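PDB 2O57: putative sarcosine dimethylglycine methyltransferase from Galdieria sulphuraria, which is probably an S-adenosylmethionine-dependent methyltransferase that transfers methyl groups to the nitrogen of sarcosine and dimethylglycine. Local coordinates for residues Y36-G41 against A257-P262; H240-V245 against R270-W275. All blocks are in the same frame, centred on the assembly; numbering follows the deposited sequence.

Interaction 1 (Y36-G41 against A257-P262); sequences YFHVWG and ASFCSP
NE2 of H38 is hydrogen-bonded to OE2 of E255 in the short helix 253-256, while ND1 and CG of the same ring meet F259. There ND1 lies 3.7 Å from CZ of F259, and CG of H38 follows at 3.9 Å from the same carbon. The phenyl ring therefore touches with its far end alone, and ND1 sits at its edge, near its plane. The rings are inclined at 55° with centroids 5.4 Å apart, an oblique aromatic pair. The two side chains cross at about a right angle.

H38 reaches out from the helix with CG anti to the backbone N (chi1 172°). F259 instead places its CG between the backbone N and the carbonyl carbon (chi1 59°), the crowded position, and from there the ring extends toward the histidine. The bond to E255 limits rotation of the imidazole and, if that carboxylate is charged, would probably favour a proton on NE2. Only this pair touches across the two segments, burying 80 Å² at the surface.

The last turn of helix 27-40 is thereby joined to the linker between helices 253-256 and 262-280. R34, one turn before H38, adds a second tie through NH1 to the carbonyl O of F259. Past the contact, S261 is the N-cap of helix 262-280, with OG bonded to N of F264, while G41, with positive phi, leaves helix 27-40. That helix also packs through Y36 on M268 of helix 262-280.

Interaction 2 (H240-V245 against R270-W275); sequences HHYSKV and RGLEHW
Y242 and W275 lay their side chains alongside each other, pointing the same way, and pair their rings in an offset stack. The phenol and the five-membered ring of the indole have centroids 4.5 Å apart and planes at 23°. The overlap continues back to the methylene of the tryptophan, whose CB comes within 3.5 Å of CD2 of Y242, while CE2 of the tyrosine lies over the indole face, 3.9 Å from CG of W275. On the other face of the phenol, toward its rim, is CD2 of H241, so an imidazole atom touches the face opposite the indole.

L272 packs against the CD1 side of the phenol, across the ring from CD2, which meets W275. Its own CD2 meets CD1 of Y242 at 3.6 Å, approaching the ring obliquely, and the two side chains cross at about a right angle. With CG anti to its carbonyl carbon (chi1 -66°), L272 carries its branched end in toward the facing helix. Its other methyl, CD1, packs 4.1 Å from CG1 of V245, one turn beyond Y242. The interface is entirely apolar between the segments, burying 240 Å².

Residues 240-245 and 270-275 run nearly antiparallel, at 157° with axes 8.9 Å apart, within the hairpin of helices 235-251 and 262-280. I202 of helix 200-206 packs on W275, and H240 on I297 of the second subunit. The hairpin connects strands 226-233 and 284-293, antiparallel neighbours at one end of the seven-stranded sheet, whose order 3-2-1-4-5-7-6 is that of class I (Rossmann-like) methyltransferases.

Overall arrangement
Both interactions involve the helical hairpin of residues 235-280, at different levels. Interaction 2 is its buried interior, where helices 235-251 and 262-280 close on each other through apolar side chains and stacked rings. Interaction 1 lies at the surface near the turn of the hairpin, where the end of helix 27-40 meets the linker through one oblique aromatic pair. It has polar partners close by, whereas interaction 2 is purely apolar across its segments. Their centres are 16 Å apart, yet they touch: OH of Y36 lies 3.6 Å from CG1 of V245. Helix 27-40 thus spans both, touching the linker on one side and the hairpin core on another.

Interaction 1 (Y36-G41 against A257-P262)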
loop_
_atom_site.group_PDB
_atom_site.type_symbol
_atom_site.label_atom_id
_atom_site.label_comp_id
_atom_site.label_asym_id
_atom_site.label_seq_id
_atom_site.Cartn_x
_atom_site.Cartn_y
_atom_site.Cartn_z
ATOM N N TYR A 36 -5.805 -25.712 -5.590
ATOM C CA TYR A 36 -6.492 -24.415 -5.739
ATOM C C TYR A 36 -7.664 -24.495 -6.721
ATOM O O TYR A 36 -8.763 -23.948 -6.484
ATOM C CB TYR A 36 -5.512 -23.386 -6.244
ATOM C CG TYR A 36 -4.634 -22.780 -5.176
ATOM C CD1 TYR A 36 -5.128 -21.776 -4.324
ATOM C CD2 TYR A 36 -3.321 -23.229 -4.995
ATOM C CE1 TYR A 36 -4.305 -21.189 -3.355
ATOM C CE2 TYR A 36 -2.497 -22.663 -4.015
ATOM C CZ TYR A 36 -2.998 -21.638 -3.214
ATOM O OH TYR A 36 -2.185 -21.067 -2.261
ATOM N N PHE A 37 -7.441 -25.168 -7.839
ATOM C CA PHE A 37 -8.533 -25.361 -8.774
ATOM C C PHE A 37 -9.694 -26.132 -8.138
ATOM O O PHE A 37 -10.839 -25.845 -8.400
ATOM C CB PHE A 37 -8.028 -26.044 -10.076
ATOM C CG PHE A 37 -9.064 -26.140 -11.146
ATOM C CD1 PHE A 37 -9.370 -25.036 -11.939
ATOM C CD2 PHE A 37 -9.762 -27.328 -11.343
ATOM C CE1 PHE A 37 -10.360 -25.131 -12.962
ATOM C CE2 PHE A 37 -10.736 -27.437 -12.335
ATOM C CZ PHE A 37 -11.044 -26.328 -13.146
ATOM N N HIS A 38 -9.405 -27.123 -7.307
ATOM C CA HIS A 38 -10.476 -27.963 -6.725
ATOM C C HIS A 38 -11.420 -27.085 -5.903
ATOM O O HIS A 38 -12.616 -27.275 -5.925
ATOM C CB HIS A 38 -9.887 -29.049 -5.841
ATOM C CG HIS A 38 -10.909 -29.841 -5.061
ATOM N ND1 HIS A 38 -11.739 -30.776 -5.650
ATOM C CD2 HIS A 38 -11.237 -29.826 -3.743
ATOM C CE1 HIS A 38 -12.519 -31.316 -4.728
ATOM N NE2 HIS A 38 -12.241 -30.752 -3.565
ATOM N N VAL A 39 -10.859 -26.130 -5.171
ATOM C CA VAL A 39 -11.678 -25.335 -4.245
ATOM C C VAL A 39 -12.268 -24.112 -4.935
ATOM O O VAL A 39 -13.449 -23.813 -4.778
ATOM C CB VAL A 39 -10.887 -24.968 -2.936
ATOM C CG1 VAL A 39 -11.765 -24.155 -1.945
ATOM C CG2 VAL A 39 -10.304 -26.252 -2.249
ATOM N N TRP A 40 -11.457 -23.425 -5.727
ATOM C CA TRP A 40 -11.821 -22.111 -6.273
ATOM C C TRP A 40 -11.959 -22.074 -7.810
ATOM O O TRP A 40 -12.209 -21.002 -8.397
ATOM C CB TRP A 40 -10.807 -21.059 -5.794
ATOM C CG TRP A 40 -10.844 -20.901 -4.272
ATOM C CD1 TRP A 40 -11.813 -20.289 -3.536
ATOM C CD2 TRP A 40 -9.875 -21.389 -3.341
ATOM N NE1 TRP A 40 -11.516 -20.368 -2.191
ATOM C CE2 TRP A 40 -10.320 -21.028 -2.047
ATOM C CE3 TRP A 40 -8.652 -22.082 -3.475
ATOM C CZ2 TRP A 40 -9.595 -21.350 -0.894
ATOM C CZ3 TRP A 40 -7.930 -22.417 -2.309
ATOM C CH2 TRP A 40 -8.396 -22.037 -1.046
ATOM N N GLY A 41 -11.800 -23.240 -8.466
ATOM C CA GLY A 41 -12.069 -23.335 -9.911
ATOM C C GLY A 41 -11.231 -22.357 -10.731
ATOM O O GLY A 41 -10.049 -22.079 -10.437
ATOM N N ALA A 257 -7.248 -36.424 -1.654
ATOM C CA ALA A 257 -6.058 -37.296 -1.468
ATOM C C ALA A 257 -5.766 -38.210 -2.664
ATOM O O ALA A 257 -4.633 -38.725 -2.813
ATOM C CB ALA A 257 -6.201 -38.125 -0.244
ATOM N N SER A 258 -6.770 -38.434 -3.509
ATOM C CA SER A 258 -6.521 -39.230 -4.734
ATOM C C SER A 258 -5.649 -38.478 -5.767
ATOM O O SER A 258 -4.910 -39.113 -6.533
ATOM C CB SER A 258 -7.836 -39.723 -5.395
ATOM O OG SER A 258 -8.603 -38.626 -5.893
ATOM N N PHE A 259 -5.747 -37.149 -5.808
ATOM C CA PHE A 259 -5.046 -36.366 -6.835
ATOM C C PHE A 259 -4.065 -35.354 -6.264
ATOM O O PHE A 259 -3.247 -34.829 -7.004
ATOM C CB PHE A 259 -6.030 -35.698 -7.800
ATOM C CG PHE A 259 -7.015 -34.756 -7.125
ATOM C CD1 PHE A 259 -6.661 -33.450 -6.824
ATOM C CD2 PHE A 259 -8.317 -35.189 -6.827
ATOM C CE1 PHE A 259 -7.581 -32.578 -6.223
ATOM C CE2 PHE A 259 -9.247 -34.307 -6.224
ATOM C CZ PHE A 259 -8.871 -33.033 -5.927
ATOM N N CYS A 260 -4.182 -35.055 -4.961
ATOM C CA CYS A 260 -3.140 -34.320 -4.212
ATOM C C CYS A 260 -2.674 -35.284 -3.116
ATOM O O CYS A 260 -3.300 -35.382 -2.057
ATOM C CB CYS A 260 -3.708 -33.027 -3.597
ATOM S SG CYS A 260 -4.211 -31.752 -4.782
ATOM N N SER A 261 -1.607 -36.035 -3.392
ATOM C CA SER A 261 -1.262 -37.200 -2.574
ATOM C C SER A 261 -0.966 -36.813 -1.105
ATOM O O SER A 261 -0.700 -35.623 -0.840
ATOM C CB SER A 261 -0.057 -37.886 -3.169
ATOM O OG SER A 261 1.088 -37.136 -2.900
ATOM N N PRO A 262 -1.053 -37.785 -0.156
ATOM C CA PRO A 262 -0.595 -37.492 1.207
ATOM C C PRO A 262 0.812 -36.893 1.284
ATOM O O PRO A 262 1.018 -35.943 2.049
ATOM C CB PRO A 262 -0.706 -38.850 1.934
ATOM C CG PRO A 262 -1.824 -39.524 1.226
ATOM C CD PRO A 262 -1.650 -39.127 -0.236
#

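Interaction 2 (H240-V245 against R270-W275)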
loop_
_atom_site.group_PDB
_atom_site.type_symbol
_atom_site.label_atom_id
_atom_site.label_comp_id
_atom_site.label_asym_id
_atom_site.label_seq_id
_atom_site.Cartn_x
_atom_site.Cartn_y
_atom_site.Cartn_z
ATOM N N HIS A 240 -1.795 -13.954 7.086
ATOM C CA HIS A 240 -3.191 -14.382 7.127
ATOM C C HIS A 240 -3.485 -15.323 5.969
ATOM O O HIS A 240 -4.168 -16.327 6.157
ATOM C CB HIS A 240 -4.133 -13.200 7.001
ATOM C CG HIS A 240 -4.074 -12.267 8.168
ATOM N ND1 HIS A 240 -4.266 -10.909 8.043
ATOM C CD2 HIS A 240 -3.845 -12.501 9.481
ATOM C CE1 HIS A 240 -4.164 -10.341 9.233
ATOM N NE2 HIS A 240 -3.895 -11.280 10.120
ATOM N N HIS A 241 -3.022 -14.947 4.783
ATOM C CA HIS A 241 -3.372 -15.687 3.571
ATOM C C HIS A 241 -2.833 -17.114 3.618
ATOM O O HIS A 241 -3.577 -18.058 3.378
ATOM C CB HIS A 241 -2.790 -15.010 2.348
ATOM C CG HIS A 241 -3.217 -15.648 1.067
ATOM N ND1 HIS A 241 -4.530 -15.635 0.629
ATOM C CD2 HIS A 241 -2.507 -16.350 0.153
ATOM C CE1 HIS A 241 -4.596 -16.264 -0.534
ATOM N NE2 HIS A 241 -3.381 -16.704 -0.843
ATOM N N TYR A 242 -1.548 -17.258 3.932
ATOM C CA TYR A 242 -0.970 -18.587 3.987
ATOM C C TYR A 242 -1.477 -19.435 5.155
ATOM O O TYR A 242 -1.665 -20.640 4.971
ATOM C CB TYR A 242 0.544 -18.520 3.880
ATOM C CG TYR A 242 0.943 -18.128 2.479
ATOM C CD1 TYR A 242 0.460 -18.854 1.371
ATOM C CD2 TYR A 242 1.745 -17.030 2.242
ATOM C CE1 TYR A 242 0.799 -18.493 0.066
ATOM C CE2 TYR A 242 2.095 -16.661 0.915
ATOM C CZ TYR A 242 1.630 -17.387 -0.136
ATOM O OH TYR A 242 1.988 -17.030 -1.410
ATOM N N SER A 243 -1.802 -18.787 6.289
ATOM C CA SER A 243 -2.492 -19.476 7.400
ATOM C C SER A 243 -3.883 -20.004 6.967
ATOM O O SER A 243 -4.251 -21.166 7.257
ATOM C CB SER A 243 -2.652 -18.520 8.616
ATOM O OG SER A 243 -1.375 -18.151 9.104
ATOM N N LYS A 244 -4.667 -19.163 6.275
ATOM C CA LYS A 244 -5.981 -19.604 5.785
ATOM C C LYS A 244 -5.868 -20.707 4.715
ATOM O O LYS A 244 -6.654 -21.671 4.709
ATOM C CB LYS A 244 -6.754 -18.421 5.194
ATOM C CG LYS A 244 -7.053 -17.282 6.212
ATOM C CD LYS A 244 -8.158 -17.641 7.139
ATOM C CE LYS A 244 -9.472 -17.686 6.401
ATOM N NZ LYS A 244 -10.589 -18.026 7.295
ATOM N N VAL A 245 -4.909 -20.574 3.809
ATOM C CA VAL A 245 -4.717 -21.631 2.810
ATOM C C VAL A 245 -4.329 -22.960 3.486
ATOM O O VAL A 245 -4.854 -24.051 3.104
ATOM C CB VAL A 245 -3.685 -21.228 1.741
ATOM C CG1 VAL A 245 -3.409 -22.435 0.835
ATOM C CG2 VAL A 245 -4.213 -20.044 0.890
ATOM N N ARG A 270 4.292 -27.911 4.787
ATOM C CA ARG A 270 5.596 -27.410 5.245
ATOM C C ARG A 270 5.958 -26.086 4.591
ATOM O O ARG A 270 6.392 -25.171 5.287
ATOM C CB ARG A 270 6.710 -28.427 5.044
ATOM C CG ARG A 270 6.633 -29.562 6.040
ATOM C CD ARG A 270 7.819 -30.468 5.904
ATOM N NE ARG A 270 7.698 -31.345 4.738
ATOM C CZ ARG A 270 7.202 -32.578 4.783
ATOM N NH1 ARG A 270 6.769 -33.091 5.946
ATOM N NH2 ARG A 270 7.140 -33.296 3.666
ATOM N N GLY A 271 5.811 -25.994 3.264
ATOM C CA GLY A 271 6.049 -24.739 2.540
ATOM C C GLY A 271 5.183 -23.592 3.035
ATOM O O GLY A 271 5.661 -22.462 3.225
ATOM N N LEU A 272 3.907 -23.872 3.266
ATOM C CA LEU A 272 2.998 -22.864 3.837
ATOM C C LEU A 272 3.520 -22.375 5.187
ATOM O O LEU A 272 3.592 -21.162 5.423
ATOM C CB LEU A 272 1.565 -23.392 3.953
ATOM C CG LEU A 272 0.875 -23.671 2.576
ATOM C CD1 LEU A 272 -0.431 -24.422 2.778
ATOM C CD2 LEU A 272 0.676 -22.391 1.759
ATOM N N GLU A 273 3.906 -23.306 6.046
ATOM C CA GLU A 273 4.432 -22.958 7.366
ATOM C C GLU A 273 5.648 -22.020 7.264
ATOM O O GLU A 273 5.820 -21.130 8.102
ATOM C CB GLU A 273 4.803 -24.226 8.136
ATOM C CG GLU A 273 3.584 -24.977 8.669
ATOM C CD GLU A 273 3.890 -26.430 9.060
ATOM O OE1 GLU A 273 5.056 -26.875 8.930
ATOM O OE2 GLU A 273 2.948 -27.148 9.466
ATOM N N HIS A 274 6.489 -22.235 6.246
ATOM C CA HIS A 274 7.687 -21.400 6.036
ATOM C C HIS A 274 7.303 -19.965 5.695
ATOM O O HIS A 274 7.941 -19.028 6.174
ATOM C CB HIS A 274 8.585 -21.952 4.921
ATOM C CG HIS A 274 9.395 -23.141 5.323
ATOM N ND1 HIS A 274 10.006 -23.247 6.558
ATOM C CD2 HIS A 274 9.726 -24.269 4.642
ATOM C CE1 HIS A 274 10.636 -24.408 6.633
ATOM N NE2 HIS A 274 10.487 -25.043 5.482
ATOM N N TRP A 275 6.287 -19.780 4.849
ATOM C CA TRP A 275 5.825 -18.440 4.530
ATOM C C TRP A 275 5.278 -17.765 5.776
ATOM O O TRP A 275 5.574 -16.617 6.022
ATOM C CB TRP A 275 4.729 -18.441 3.453
ATOM C CG TRP A 275 5.280 -18.607 2.061
ATOM C CD1 TRP A 275 5.164 -19.707 1.274
ATOM C CD2 TRP A 275 6.010 -17.635 1.297
ATOM N NE1 TRP A 275 5.769 -19.488 0.058
ATOM C CE2 TRP A 275 6.318 -18.234 0.050
ATOM C CE3 TRP A 275 6.440 -16.320 1.545
ATOM C CZ2 TRP A 275 7.036 -17.569 -0.949
ATOM C CZ3 TRP A 275 7.170 -15.644 0.540
ATOM C CH2 TRP A 275 7.441 -16.276 -0.693
#